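Local atomic coordinates of 3-oxoacyl-[acyl-carrier-protein] synthase 3 (Micrococcus luteus NCTC 2665, PDB entry 4EWP), a protein that probably catalyses the first condensation of fatty acid synthesis, joining acetyl-CoA and malonyl-ACP to give 3-oxobutanoyl-ACP with release of CO2 and CoA. Residues A[120-125]-A[336-341]; A[149-154]-A[306-311]; A[253-258]-A[330-335]; A[242-247]-A[278-283]. All coordinates share one frame; numbering follows the deposited sequence.

Contact 1 of 4, residues A[120-125]-A[336-341]; sequences SAACAG and FGAGLV
Ala124 and Phe336 mark the closest approach of CA atoms, 4.4 Å, where the short 3-10 turn at Cys123 and Ala124 comes up to the end of strand 330-337. Past that point the chain of 336-341 doubles back: Gly337 N donates to Val341 O and Val341 N to Gly337 O, closing a tight loop that includes a cis peptide between Gly339 and Leu340. A CB on Gly337 would lie 2.8 Å from Cys123 N, so the close approach depends on the missing side chain. Cys123 is probably the active-site nucleophile, and in this enzyme family its amide and one from the facing loop form the oxyanion hole; the proximity seen here is consistent with that. Cys123 touches through its CB, 3.3 Å from Phe336 O. Its SG, anti to the carbonyl carbon (chi1 -52°), stands farther off, at 4.2 Å from Phe336 O. Ala122 CB rests on the Ala338 peptide, 3.5 Å from Ala338 O, and also meets Ala338 CB. From the returning limb of the loop, Val341 turns CG2 to the 120-125 segment, 3.3 Å from Ala121 O and 3.8 Å from Ala124 CB; a chi1 of -65° sets this methyl between the backbone N and carbonyl carbon. Around the contact, Tyr128 of helix 125-138 lies against Ala121 and Val341, while Phe336 meets His275 edge-to-face and packs on Trp246, Ala247 and Met251 of helix 240-262. Ser120 pairs antiparallel with a strand of the second subunit, whose Pro99 touches Ala338.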
loop_
_atom_site.group_PDB
_atom_site.type_symbol
_atom_site.label_atom_id
_atom_site.label_comp_id
_atom_site.label_asym_id
_atom_site.label_seq_id
_atom_site.Cartn_x
_atom_site.Cartn_y
_atom_site.Cartn_z
ATOM N N SER A 120 1.012 2.749 1.118
ATOM C CA SER A 120 2.181 3.591 1.323
ATOM C C SER A 120 1.888 5.009 0.848
ATOM O O SER A 120 1.920 5.293 -0.363
ATOM C CB SER A 120 3.403 3.048 0.581
ATOM O OG SER A 120 4.558 3.840 0.845
ATOM N N ALA A 121 1.619 5.887 1.812
ATOM C CA ALA A 121 1.353 7.290 1.533
ATOM C C ALA A 121 1.834 8.151 2.694
ATOM O O ALA A 121 1.272 9.231 2.993
ATOM C CB ALA A 121 -0.116 7.503 1.255
ATOM N N ALA A 122 2.879 7.657 3.354
ATOM C CA ALA A 122 3.580 8.441 4.357
ATOM C C ALA A 122 2.614 9.026 5.380
ATOM O O ALA A 122 1.647 8.359 5.789
ATOM C CB ALA A 122 4.384 9.556 3.674
ATOM N N CYS A 123 2.869 10.278 5.778
ATOM C CA CYS A 123 2.064 10.948 6.802
ATOM C C CYS A 123 0.667 11.283 6.293
ATOM O O CYS A 123 -0.215 11.605 7.084
ATOM C CB CYS A 123 2.753 12.228 7.318
ATOM S SG CYS A 123 4.461 11.987 7.873
ATOM N N ALA A 124 0.455 11.224 4.979
ATOM C CA ALA A 124 -0.889 11.443 4.453
ATOM C C ALA A 124 -1.660 10.126 4.453
ATOM O O ALA A 124 -2.810 10.074 4.024
ATOM C CB ALA A 124 -0.849 12.048 3.050
ATOM N N GLY A 125 -1.022 9.071 4.954
ATOM C CA GLY A 125 -1.544 7.715 4.839
ATOM C C GLY A 125 -2.931 7.475 5.419
ATOM O O GLY A 125 -3.738 6.727 4.849
ATOM N N PHE A 336 -0.189 15.174 5.301
ATOM C CA PHE A 336 0.786 15.558 4.300
ATOM C C PHE A 336 2.152 14.986 4.658
ATOM O O PHE A 336 2.597 15.108 5.801
ATOM C CB PHE A 336 0.855 17.090 4.164
ATOM C CG PHE A 336 0.812 17.839 5.492
ATOM C CD1 PHE A 336 1.986 18.233 6.120
ATOM C CD2 PHE A 336 -0.398 18.167 6.086
ATOM C CE1 PHE A 336 1.962 18.915 7.325
ATOM C CE2 PHE A 336 -0.440 18.850 7.295
ATOM C CZ PHE A 336 0.744 19.227 7.914
ATOM N N GLY A 337 2.820 14.349 3.692
ATOM C CA GLY A 337 4.156 13.836 3.948
ATOM C C GLY A 337 4.962 13.429 2.729
ATOM O O GLY A 337 4.674 13.870 1.615
ATOM N N ALA A 338 5.974 12.586 2.956
ATOM C CA ALA A 338 6.926 12.169 1.922
ATOM C C ALA A 338 6.239 11.723 0.620
ATOM O O ALA A 338 5.244 10.998 0.641
ATOM C CB ALA A 338 7.830 11.062 2.454
ATOM N N GLY A 339 6.764 12.168 -0.514
ATOM C CA GLY A 339 6.150 11.835 -1.786
ATOM C C GLY A 339 6.477 12.816 -2.894
ATOM O O GLY A 339 7.117 12.449 -3.887
ATOM N N LEU A 340 6.030 14.064 -2.745
ATOM C CA LEU A 340 5.208 14.484 -1.622
ATOM C C LEU A 340 3.759 14.044 -1.870
ATOM O O LEU A 340 3.324 13.946 -3.015
ATOM C CB LEU A 340 5.293 16.005 -1.479
ATOM C CG LEU A 340 6.626 16.627 -1.023
ATOM C CD1 LEU A 340 6.681 18.133 -1.302
ATOM C CD2 LEU A 340 6.858 16.357 0.456
ATOM N N VAL A 341 3.023 13.758 -0.800
ATOM C CA VAL A 341 1.603 13.431 -0.917
ATOM C C VAL A 341 0.781 14.142 0.160
ATOM O O VAL A 341 1.303 14.500 1.219
ATOM C CB VAL A 341 1.336 11.905 -0.846
ATOM C CG1 VAL A 341 1.956 11.191 -2.047
ATOM C CG2 VAL A 341 1.840 11.318 0.482
#

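Contact 2 of 4, residues A[149-154]-A[306-311]; sequences GVERLS and NTSAAS
Glu151 of strand 144-152 and Leu153 two residues on meet Ser308 in the loop holding an Asx turn at Asn306: Asn306 OD1 accepts from Ser308 N at 2.9 Å, with 158° at the hydrogen. Asn306 is a predicted active-site residue, and this bond ties its amide oxygen to the loop that Glu151 and Leu153 pack against. Ser308 CB touches Glu151 CG at 3.7 Å and Leu153 CD1 at 3.8 Å, the two approaching it roughly at right angles; the same CD1 lies 3.4 Å from Asn306 O. The Glu151 chain bends at chi2 (-77°), and OE2 stands 3.7 Å from Ser308 OG without bonding it. A water links them, donating to OE2 at 2.8 Å. OE1 faces other partners, chiefly Thr93 OG1, with Val92 N and Thr91 OG1 besides. An alanine in place of Glu151 would probably leave Thr93 OG1 and Val92 N without this acceptor, take one partner from the water and open a gap beside Ser308 CB. At Gly149 the strand meets the 3-10 turn backbone to backbone; a CB there would come within 2.2 Å of Ala309 O. Gly149 O receives a CA-H...O contact from Ala310 CA, 3.4 Å away and bent to 127° at the hydrogen.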
loop_
_atom_site.group_PDB
_atom_site.type_symbol
_atom_site.label_atom_id
_atom_site.label_comp_id
_atom_site.label_asym_id
_atom_site.label_seq_id
_atom_site.Cartn_x
_atom_site.Cartn_y
_atom_site.Cartn_z
ATOM N N GLY A 149 -3.872 4.021 10.817
ATOM C CA GLY A 149 -2.623 4.712 10.549
ATOM C C GLY A 149 -1.700 4.287 11.669
ATOM O O GLY A 149 -2.059 4.442 12.838
ATOM N N VAL A 150 -0.534 3.731 11.340
ATOM C CA VAL A 150 0.321 3.135 12.375
ATOM C C VAL A 150 1.787 3.141 11.962
ATOM O O VAL A 150 2.112 2.892 10.808
ATOM C CB VAL A 150 -0.149 1.689 12.749
ATOM C CG1 VAL A 150 -0.327 0.817 11.506
ATOM C CG2 VAL A 150 0.806 1.029 13.739
ATOM N N GLU A 151 2.670 3.453 12.904
ATOM C CA GLU A 151 4.087 3.548 12.609
ATOM C C GLU A 151 4.917 3.248 13.844
ATOM O O GLU A 151 4.574 3.657 14.958
ATOM C CB GLU A 151 4.451 4.971 12.148
ATOM C CG GLU A 151 3.668 5.537 10.964
ATOM C CD GLU A 151 4.109 4.979 9.626
ATOM O OE1 GLU A 151 4.798 3.945 9.593
ATOM O OE2 GLU A 151 3.761 5.578 8.592
ATOM N N ARG A 152 6.020 2.543 13.650
ATOM C CA ARG A 152 7.079 2.569 14.641
ATOM C C ARG A 152 8.254 3.295 13.990
ATOM O O ARG A 152 9.236 2.679 13.567
ATOM C CB ARG A 152 7.463 1.164 15.148
ATOM C CG ARG A 152 8.354 1.222 16.418
ATOM C CD ARG A 152 8.416 -0.091 17.192
ATOM N NE ARG A 152 9.071 -1.152 16.438
ATOM C CZ ARG A 152 9.123 -2.428 16.813
ATOM N NH1 ARG A 152 8.547 -2.830 17.947
ATOM N NH2 ARG A 152 9.742 -3.314 16.038
ATOM N N LEU A 153 8.120 4.614 13.894
ATOM C CA LEU A 153 9.118 5.462 13.252
ATOM C C LEU A 153 10.471 5.375 13.942
ATOM O O LEU A 153 11.501 5.648 13.328
ATOM C CB LEU A 153 8.651 6.919 13.264
ATOM C CG LEU A 153 7.420 7.278 12.433
ATOM C CD1 LEU A 153 6.963 8.672 12.763
ATOM C CD2 LEU A 153 7.747 7.171 10.946
ATOM N N SER A 154 10.478 5.018 15.222
ATOM C CA SER A 154 11.738 4.958 15.946
ATOM C C SER A 154 12.657 3.895 15.331
ATOM O O SER A 154 13.866 3.906 15.550
ATOM C CB SER A 154 11.513 4.720 17.445
ATOM O OG SER A 154 10.722 3.565 17.663
ATOM N N ASN A 306 5.569 13.547 16.611
ATOM C CA ASN A 306 5.015 13.357 15.277
ATOM C C ASN A 306 4.941 11.859 14.960
ATOM O O ASN A 306 5.972 11.205 14.762
ATOM C CB ASN A 306 5.894 14.106 14.265
ATOM C CG ASN A 306 5.476 13.894 12.811
ATOM O OD1 ASN A 306 4.773 12.939 12.469
ATOM N ND2 ASN A 306 5.938 14.792 11.938
ATOM N N THR A 307 3.719 11.322 14.932
ATOM C CA THR A 307 3.495 9.897 14.699
ATOM C C THR A 307 2.996 9.585 13.281
ATOM O O THR A 307 2.357 8.547 13.043
ATOM C CB THR A 307 2.491 9.302 15.703
ATOM O OG1 THR A 307 1.229 9.969 15.575
ATOM C CG2 THR A 307 3.007 9.443 17.126
ATOM N N SER A 308 3.282 10.484 12.348
ATOM C CA SER A 308 3.006 10.234 10.936
ATOM C C SER A 308 1.541 9.835 10.691
ATOM O O SER A 308 0.633 10.547 11.108
ATOM C CB SER A 308 3.978 9.174 10.390
ATOM O OG SER A 308 4.098 9.261 8.981
ATOM N N ALA A 309 1.319 8.702 10.019
ATOM C CA ALA A 309 -0.036 8.255 9.671
ATOM C C ALA A 309 -0.960 8.136 10.885
ATOM O O ALA A 309 -2.163 8.355 10.786
ATOM C CB ALA A 309 0.007 6.927 8.900
ATOM N N ALA A 310 -0.384 7.784 12.026
ATOM C CA ALA A 310 -1.129 7.657 13.260
ATOM C C ALA A 310 -1.621 9.018 13.747
ATOM O O ALA A 310 -2.561 9.097 14.551
ATOM C CB ALA A 310 -0.249 7.024 14.328
ATOM N N SER A 311 -0.985 10.089 13.279
ATOM C CA SER A 311 -1.119 11.367 13.987
ATOM C C SER A 311 -2.555 11.904 14.070
ATOM O O SER A 311 -3.003 12.320 15.140
ATOM C CB SER A 311 -0.157 12.425 13.439
ATOM O OG SER A 311 -0.726 13.155 12.370
HETATM O O HOH W 1 5.205 7.583 7.234
#

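Contact 3 of 4, residues A[253-258]-A[330-335]; sequences KVAREA and LALQIG
Helix 240-262 packs across strand 330-337 of the C-terminal mixed sheet, and Val254, Ala255 and Ala258 meet Leu332 and Ile334 where they touch. The axes of the two short segments pass 9.4 Å apart at 141°, so the segments run roughly antiparallel but well askew. Leu332 and Ile334 are two residues apart and so leave the strand on the same face. Ile334 is extended: CG1 lies anti to the backbone N (chi1 177°) and chi2 is also near anti, which carries CD1 to the helix surface. There it sits 3.8 Å from Val254 CG1 and 4.0 Å from Ala255 CB. Leu332 divides its branches between successive turns of the helix, with CD2 3.9 Å from Ala255 CB and CD1 4.1 Å from Ala258 CB. The short Ala255 side chain lets Ile334 CD1 come to 3.8 Å from Ala255 N. Phe272 on the adjoining strand touches both strand residues, and Val189 flanks Val254 and Ala258. On the reverse face of the strand, Gln333 hydrogen-bonds to Tyr126 OH of helix 125-138. Helix 240-262 is thus an outer layer over a beta-sheet, as in the five-layered alpha-beta-alpha-beta-alpha thiolase fold.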
loop_
_atom_site.group_PDB
_atom_site.type_symbol
_atom_site.label_atom_id
_atom_site.label_comp_id
_atom_site.label_asym_id
_atom_site.label_seq_id
_atom_site.Cartn_x
_atom_site.Cartn_y
_atom_site.Cartn_z
ATOM N N LYS A 253 -4.010 25.854 0.917
ATOM C CA LYS A 253 -4.851 25.906 -0.279
ATOM C C LYS A 253 -5.656 24.619 -0.391
ATOM O O LYS A 253 -6.829 24.641 -0.767
ATOM C CB LYS A 253 -4.004 26.114 -1.537
ATOM C CG LYS A 253 -3.040 27.291 -1.428
ATOM C CD LYS A 253 -2.316 27.565 -2.744
ATOM C CE LYS A 253 -1.302 28.686 -2.586
ATOM N NZ LYS A 253 -0.734 29.089 -3.899
ATOM N N VAL A 254 -5.019 23.498 -0.057
ATOM C CA VAL A 254 -5.702 22.212 -0.054
ATOM C C VAL A 254 -6.859 22.248 0.961
ATOM O O VAL A 254 -7.992 21.855 0.660
ATOM C CB VAL A 254 -4.725 21.053 0.275
ATOM C CG1 VAL A 254 -5.473 19.714 0.413
ATOM C CG2 VAL A 254 -3.622 20.959 -0.787
ATOM N N ALA A 255 -6.581 22.743 2.158
ATOM C CA ALA A 255 -7.621 22.815 3.182
ATOM C C ALA A 255 -8.806 23.679 2.732
ATOM O O ALA A 255 -9.968 23.308 2.909
ATOM C CB ALA A 255 -7.041 23.329 4.492
ATOM N N ARG A 256 -8.521 24.835 2.149
ATOM C CA ARG A 256 -9.604 25.693 1.677
ATOM C C ARG A 256 -10.365 24.985 0.562
ATOM O O ARG A 256 -11.591 25.071 0.473
ATOM C CB ARG A 256 -9.094 27.071 1.230
ATOM C CG ARG A 256 -8.698 27.978 2.413
ATOM C CD ARG A 256 -8.285 29.397 1.980
ATOM N NE ARG A 256 -7.032 29.385 1.226
ATOM C CZ ARG A 256 -5.873 29.867 1.671
ATOM N NH1 ARG A 256 -5.792 30.433 2.877
ATOM N NH2 ARG A 256 -4.795 29.793 0.897
ATOM N N GLU A 257 -9.639 24.263 -0.280
ATOM C CA GLU A 257 -10.291 23.499 -1.320
ATOM C C GLU A 257 -11.203 22.410 -0.713
ATOM O O GLU A 257 -12.334 22.222 -1.158
ATOM C CB GLU A 257 -9.246 22.903 -2.253
ATOM C CG GLU A 257 -9.775 22.537 -3.624
ATOM C CD GLU A 257 -8.668 22.080 -4.559
ATOM O OE1 GLU A 257 -7.549 22.649 -4.473
ATOM O OE2 GLU A 257 -8.922 21.153 -5.365
ATOM N N ALA A 258 -10.710 21.708 0.307
ATOM C CA ALA A 258 -11.498 20.680 0.981
ATOM C C ALA A 258 -12.759 21.295 1.606
ATOM O O ALA A 258 -13.869 20.803 1.415
ATOM C CB ALA A 258 -10.646 19.941 2.036
ATOM N N LEU A 330 -18.336 18.935 12.965
ATOM C CA LEU A 330 -17.504 18.806 11.769
ATOM C C LEU A 330 -16.028 19.065 12.065
ATOM O O LEU A 330 -15.682 20.034 12.740
ATOM C CB LEU A 330 -17.968 19.770 10.678
ATOM C CG LEU A 330 -19.395 19.569 10.174
ATOM C CD1 LEU A 330 -19.739 20.655 9.168
ATOM C CD2 LEU A 330 -19.544 18.186 9.564
ATOM N N ALA A 331 -15.169 18.195 11.540
ATOM C CA ALA A 331 -13.726 18.338 11.685
ATOM C C ALA A 331 -13.048 18.311 10.319
ATOM O O ALA A 331 -13.334 17.452 9.482
ATOM C CB ALA A 331 -13.168 17.224 12.566
ATOM N N LEU A 332 -12.153 19.268 10.094
ATOM C CA LEU A 332 -11.297 19.249 8.916
ATOM C C LEU A 332 -10.046 18.457 9.276
ATOM O O LEU A 332 -9.350 18.789 10.242
ATOM C CB LEU A 332 -10.912 20.677 8.499
ATOM C CG LEU A 332 -9.870 20.889 7.395
ATOM C CD1 LEU A 332 -10.369 20.322 6.075
ATOM C CD2 LEU A 332 -9.577 22.356 7.251
ATOM N N GLN A 333 -9.766 17.403 8.522
ATOM C CA GLN A 333 -8.540 16.640 8.730
ATOM C C GLN A 333 -7.732 16.702 7.466
ATOM O O GLN A 333 -8.278 16.611 6.363
ATOM C CB GLN A 333 -8.831 15.191 9.106
ATOM C CG GLN A 333 -9.801 14.533 8.172
ATOM C CD GLN A 333 -10.126 13.129 8.620
ATOM O OE1 GLN A 333 -10.250 12.860 9.825
ATOM N NE2 GLN A 333 -10.247 12.210 7.654
ATOM N N ILE A 334 -6.429 16.885 7.622
ATOM C CA ILE A 334 -5.571 17.051 6.466
ATOM C C ILE A 334 -4.184 16.550 6.819
ATOM O O ILE A 334 -3.571 17.027 7.780
ATOM C CB ILE A 334 -5.528 18.522 6.017
ATOM C CG1 ILE A 334 -4.569 18.691 4.838
ATOM C CG2 ILE A 334 -5.098 19.437 7.174
ATOM C CD1 ILE A 334 -4.713 20.042 4.155
ATOM N N GLY A 335 -3.720 15.550 6.069
ATOM C CA GLY A 335 -2.403 14.971 6.273
ATOM C C GLY A 335 -1.503 15.206 5.074
ATOM O O GLY A 335 -1.992 15.392 3.960
#

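Contact 4 of 4, residues A[242-247]-A[278-283]; sequences SVFRWA and NMRIID
Ala247 and Ile281 form the tight part of this helix pair: Ala247 CB is 3.5 Å from Ile281 CD1, closer than carbons usually pack. Ile281 holds CG1 anti to its carbonyl carbon (chi1 -74°), directing the branch across to the other helix, where Val243 CG1 meets the same CD1 more distantly. Phe244 slides past Ile281 in the opposite sense, its CD1 3.7 Å from Ile281 CG1. The helices run nearly side by side; the axes of the two segments lie 10.1 Å apart, with 22° between their directions. Helix 279-288 starts at the N-cap Asn278, whose OD1 accepts from Ile281 N at 3.3 Å and, weakly, from Arg280 N. Residues 276-280 are the probable ACP-binding region, which ends at Arg280, the arginine that probably supports the weak association with ACP. Toward solvent the contact is less well defined: Arg280 is exposed and poorly ordered. As modelled, its CG comes 3.3 Å from Phe244 CE1, and the chain then bends at chi2 so that Phe244 CZ stands over the guanidinium centre, ring and guanidinium planes 57° apart. Replacing Phe244 by an alanine would probably uncover Ile281 CG1 and leave the guanidinium freer to swing. Arg280 NH1 forms a salt bridge with Glu284 of the same helix.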
loop_
_atom_site.group_PDB
_atom_site.type_symbol
_atom_site.label_atom_id
_atom_site.label_comp_id
_atom_site.label_asym_id
_atom_site.label_seq_id
_atom_site.Cartn_x
_atom_site.Cartn_y
_atom_site.Cartn_z
ATOM N N SER A 242 12.055 23.465 3.500
ATOM C CA SER A 242 11.119 23.198 2.405
ATOM C C SER A 242 9.803 22.633 2.922
ATOM O O SER A 242 8.724 23.059 2.498
ATOM C CB SER A 242 11.718 22.258 1.358
ATOM O OG SER A 242 12.806 22.884 0.720
ATOM N N VAL A 243 9.887 21.684 3.846
ATOM C CA VAL A 243 8.671 21.109 4.414
ATOM C C VAL A 243 7.760 22.189 4.980
ATOM O O VAL A 243 6.558 22.177 4.720
ATOM C CB VAL A 243 8.970 20.070 5.495
ATOM C CG1 VAL A 243 7.693 19.692 6.228
ATOM C CG2 VAL A 243 9.611 18.846 4.867
ATOM N N PHE A 244 8.335 23.131 5.733
ATOM C CA PHE A 244 7.541 24.204 6.351
ATOM C C PHE A 244 6.809 25.061 5.316
ATOM O O PHE A 244 5.602 25.290 5.432
ATOM C CB PHE A 244 8.400 25.095 7.252
ATOM C CG PHE A 244 7.623 26.214 7.909
ATOM C CD1 PHE A 244 7.005 26.021 9.143
ATOM C CD2 PHE A 244 7.494 27.453 7.285
ATOM C CE1 PHE A 244 6.284 27.050 9.748
ATOM C CE2 PHE A 244 6.769 28.476 7.881
ATOM C CZ PHE A 244 6.166 28.274 9.119
ATOM N N ARG A 245 7.537 25.546 4.312
ATOM C CA ARG A 245 6.928 26.371 3.269
ATOM C C ARG A 245 5.785 25.645 2.571
ATOM O O ARG A 245 4.735 26.229 2.297
ATOM C CB ARG A 245 7.966 26.832 2.242
ATOM C CG ARG A 245 8.825 27.958 2.737
ATOM C CD ARG A 245 9.684 28.544 1.638
ATOM N NE ARG A 245 10.625 27.573 1.109
ATOM C CZ ARG A 245 11.853 27.399 1.575
ATOM N NH1 ARG A 245 12.293 28.124 2.585
ATOM N NH2 ARG A 245 12.645 26.491 1.033
ATOM N N TRP A 246 5.984 24.365 2.293
ATOM C CA TRP A 246 4.952 23.566 1.629
ATOM C C TRP A 246 3.812 23.240 2.605
ATOM O O TRP A 246 2.636 23.500 2.333
ATOM C CB TRP A 246 5.597 22.293 1.046
ATOM C CG TRP A 246 4.658 21.295 0.449
ATOM C CD1 TRP A 246 4.051 21.372 -0.769
ATOM C CD2 TRP A 246 4.243 20.043 1.027
ATOM N NE1 TRP A 246 3.267 20.259 -0.976
ATOM C CE2 TRP A 246 3.368 19.430 0.111
ATOM C CE3 TRP A 246 4.528 19.386 2.228
ATOM C CZ2 TRP A 246 2.774 18.199 0.358
ATOM C CZ3 TRP A 246 3.937 18.172 2.478
ATOM C CH2 TRP A 246 3.074 17.581 1.544
ATOM N N ALA A 247 4.181 22.682 3.752
ATOM C CA ALA A 247 3.217 22.238 4.760
ATOM C C ALA A 247 2.178 23.291 5.119
ATOM O O ALA A 247 1.015 22.969 5.379
ATOM C CB ALA A 247 3.948 21.799 6.021
ATOM N N ASN A 278 4.434 19.460 13.355
ATOM C CA ASN A 278 5.268 20.443 14.010
ATOM C C ASN A 278 4.378 21.550 14.574
ATOM O O ASN A 278 3.496 22.058 13.879
ATOM C CB ASN A 278 6.236 20.992 12.973
ATOM C CG ASN A 278 7.164 22.009 13.532
ATOM O OD1 ASN A 278 6.745 23.097 13.904
ATOM N ND2 ASN A 278 8.449 21.681 13.569
ATOM N N MET A 279 4.567 21.914 15.837
ATOM C CA MET A 279 3.665 22.896 16.441
ATOM C C MET A 279 3.663 24.193 15.642
ATOM O O MET A 279 2.621 24.832 15.456
ATOM C CB MET A 279 4.038 23.186 17.888
ATOM C CG MET A 279 2.985 24.005 18.613
ATOM S SD MET A 279 1.523 23.016 18.937
ATOM C CE MET A 279 2.064 22.171 20.423
ATOM N N ARG A 280 4.842 24.580 15.177
ATOM C CA ARG A 280 4.990 25.774 14.351
ATOM C C ARG A 280 4.151 25.661 13.070
ATOM O O ARG A 280 3.466 26.610 12.667
ATOM C CB ARG A 280 6.471 26.006 14.048
ATOM C CG ARG A 280 6.743 27.098 13.035
ATOM C CD ARG A 280 6.187 28.447 13.496
ATOM N NE ARG A 280 6.528 29.537 12.576
ATOM C CZ ARG A 280 5.627 30.270 11.924
ATOM N NH1 ARG A 280 4.335 30.038 12.104
ATOM N NH2 ARG A 280 6.010 31.240 11.102
ATOM N N ILE A 281 4.194 24.493 12.431
ATOM C CA ILE A 281 3.341 24.280 11.264
ATOM C C ILE A 281 1.848 24.365 11.634
ATOM O O ILE A 281 1.063 25.034 10.952
ATOM C CB ILE A 281 3.632 22.949 10.565
ATOM C CG1 ILE A 281 4.959 23.042 9.803
ATOM C CG2 ILE A 281 2.493 22.599 9.618
ATOM C CD1 ILE A 281 5.424 21.736 9.191
ATOM N N ILE A 282 1.462 23.683 12.711
ATOM C CA ILE A 282 0.073 23.695 13.161
ATOM C C ILE A 282 -0.432 25.121 13.410
ATOM O O ILE A 282 -1.496 25.500 12.910
ATOM C CB ILE A 282 -0.121 22.862 14.443
ATOM C CG1 ILE A 282 0.238 21.396 14.208
ATOM C CG2 ILE A 282 -1.564 22.968 14.940
ATOM C CD1 ILE A 282 0.172 20.563 15.485
ATOM N N ASP A 283 0.317 25.904 14.188
ATOM C CA ASP A 283 -0.087 27.282 14.483
ATOM C C ASP A 283 -0.273 28.132 13.221
ATOM O O ASP A 283 -1.305 28.773 13.044
ATOM C CB ASP A 283 0.931 27.972 15.390
ATOM C CG ASP A 283 1.026 27.334 16.756
ATOM O OD1 ASP A 283 0.147 26.522 17.087
ATOM O OD2 ASP A 283 1.975 27.655 17.500
#

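In the fold
Contacts 1 and 2 are the buried centre, their centres 11 Å apart, and they touch directly: Cys123 SG lies 3.0 Å from Ser308 OG. Both join the N- and C-terminal halves and use glycines and backbone carbonyls; contact 2 adds Leu153, a carboxylate and a water. Contact 3 is also buried but purely apolar, made of aliphatic tips between helix and sheet. Contact 4 is partly buried and passes from aliphatic packing to a charged, poorly ordered side chain at the surface. Contacts 1 and 3 share strand 330-337, contacts 3 and 4 share helix 240-262, and Phe336 of contact 1 touches Trp246 and Ala247 of contact 4.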